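Local structure of aminopeptidase-like protein (5JM6) at the interface of chains A and B. The protein is an M18-family aminopeptidase of the Cvt pathway of selective autophagy that assembles as a dodecamer and probably uses zinc to cleave residues from peptide N-termini. Residues are numbered along the deposited sequence; one frame, centred on the assembly and turned at random. Chains: chain A/B, Aminopeptidase-like protein.

The interface of chains A and B. Residues chain A 288, 291-294, 301, 488; chain B 173, 200-201, 203.
A:Arg488 and B:Asp173 meet at about a right angle across the two-fold interface of chains A and B, a worked example of an ion pair across an interface whose guanidinium is flanked on both faces. The guanidinium grips the carboxylate side-on: NE of A:Arg488 donates to OD1 of B:Asp173 at 3.0 Å and NH2 of A:Arg488 to OD2 of B:Asp173 at 2.8 Å, the latter also a salt bridge. Both oxygens are met on their syn sides, yet the two planes are turned 59° apart, so the fork is twisted rather than flat. The A:Arg488 chain runs extended from CG to NE, with CG anti to the backbone N (chi1 -168°), which carries the head to the aspartate. The side-chain amide of A:Gln288 lies over the centre of one guanidinium face, its CD 3.6 Å above the plane, while the backbone carbonyl carbon of A:Phe301 lies over the rim of the opposite face, which probably limits how the group can turn. An alanine in place of A:Arg488 would probably leave the B:Asp173 carboxylate without its charged mate across the interface and open a gap beside A:Gln288. B:Arg203 slides past A:Phe301 the opposite way, its NE over the rim of one ring face, guanidinium and ring planes 23° apart, with CE1 of A:Phe301 3.4 Å from CD of B:Arg203; B:Pro200 CB sits at the ring's edge. Bent at chi3, B:Arg203 turns its tip toward the A:Arg488 carbonyl, to which it makes weak hydrogen bonds. Farther along, A:Gly294 N donates to B:Pro200 O at 2.9 Å. Chain A supplies strands 291-293 and 299-302 and the loop leading into strand 489-492, chain B loop residues, B:Asp173 just before strand 174-183; the patch recurs with chains exchanged about the two-fold within the dodecamer.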
# COMPACT_ATOMS: atom_id res chain seq x y z
N GLN A 288 -9.08 3.66 44.96
CA GLN A 288 -8.86 2.33 45.52
C GLN A 288 -7.64 2.34 46.43
O GLN A 288 -6.56 2.78 46.03
CB GLN A 288 -8.70 1.30 44.41
CG GLN A 288 -8.86 -0.13 44.89
CD GLN A 288 -8.87 -1.12 43.75
OE1 GLN A 288 -8.59 -0.76 42.60
NE2 GLN A 288 -9.19 -2.37 44.05
N THR A 291 -2.99 -2.03 48.83
CA THR A 291 -3.25 -3.30 49.49
C THR A 291 -2.11 -4.28 49.29
O THR A 291 -1.24 -4.07 48.45
CB THR A 291 -4.55 -3.94 48.98
OG1 THR A 291 -4.80 -5.15 49.71
CG2 THR A 291 -4.42 -4.27 47.50
N VAL A 292 -2.12 -5.34 50.08
CA VAL A 292 -1.24 -6.46 49.84
C VAL A 292 -2.03 -7.54 49.12
O VAL A 292 -3.25 -7.65 49.30
CB VAL A 292 -0.61 -7.02 51.13
CG1 VAL A 292 0.32 -5.99 51.75
CG2 VAL A 292 -1.70 -7.43 52.11
N GLY A 293 -1.36 -8.30 48.26
CA GLY A 293 -2.04 -9.26 47.42
C GLY A 293 -1.19 -10.45 47.03
O GLY A 293 -0.01 -10.52 47.36
N GLY A 294 -1.81 -11.38 46.31
CA GLY A 294 -1.17 -12.63 45.98
C GLY A 294 -1.57 -13.69 46.98
O GLY A 294 -2.09 -13.38 48.05
N PHE A 301 -0.33 -3.88 45.84
CA PHE A 301 -1.05 -3.25 44.73
C PHE A 301 -1.38 -1.81 45.09
O PHE A 301 -2.16 -1.57 46.01
CB PHE A 301 -2.33 -4.01 44.39
CG PHE A 301 -2.13 -5.47 44.10
CD1 PHE A 301 -0.95 -5.93 43.54
CD2 PHE A 301 -3.13 -6.38 44.38
CE1 PHE A 301 -0.77 -7.27 43.27
CE2 PHE A 301 -2.96 -7.73 44.12
CZ PHE A 301 -1.78 -8.17 43.56
N ARG A 488 -2.47 1.91 38.46
CA ARG A 488 -2.23 1.00 39.57
C ARG A 488 -1.11 0.00 39.25
O ARG A 488 -1.28 -0.86 38.39
CB ARG A 488 -3.53 0.28 39.93
CG ARG A 488 -3.50 -0.48 41.24
CD ARG A 488 -4.90 -0.92 41.63
NE ARG A 488 -4.91 -1.64 42.90
CZ ARG A 488 -5.18 -1.09 44.08
NH1 ARG A 488 -5.47 0.20 44.16
NH2 ARG A 488 -5.17 -1.83 45.18
N ASP B 173 -7.35 -5.81 40.76
CA ASP B 173 -7.11 -6.69 41.89
C ASP B 173 -8.11 -7.83 41.77
O ASP B 173 -9.30 -7.65 42.04
CB ASP B 173 -7.29 -5.96 43.22
CG ASP B 173 -6.24 -4.88 43.46
OD1 ASP B 173 -5.44 -4.60 42.55
OD2 ASP B 173 -6.23 -4.31 44.57
N PRO B 200 -7.30 -10.08 47.26
CA PRO B 200 -6.88 -10.32 45.87
C PRO B 200 -5.73 -11.31 45.77
O PRO B 200 -4.68 -11.08 46.37
CB PRO B 200 -6.43 -8.93 45.38
CG PRO B 200 -6.93 -7.96 46.42
CD PRO B 200 -6.98 -8.71 47.70
N VAL B 201 -5.91 -12.41 45.04
CA VAL B 201 -4.82 -13.35 44.83
C VAL B 201 -4.12 -13.26 43.47
O VAL B 201 -3.02 -13.78 43.31
CB VAL B 201 -5.31 -14.80 45.01
CG1 VAL B 201 -5.82 -15.00 46.42
CG2 VAL B 201 -6.39 -15.12 43.99
N ARG B 203 -3.38 -11.10 39.51
CA ARG B 203 -3.24 -9.84 38.81
C ARG B 203 -2.64 -10.03 37.41
O ARG B 203 -1.70 -10.80 37.24
CB ARG B 203 -2.38 -8.92 39.65
CG ARG B 203 -1.82 -7.73 38.94
CD ARG B 203 -1.36 -6.72 39.97
NE ARG B 203 -2.30 -5.62 40.11
CZ ARG B 203 -2.06 -4.40 39.63
NH1 ARG B 203 -0.92 -4.15 38.99
NH2 ARG B 203 -2.96 -3.44 39.78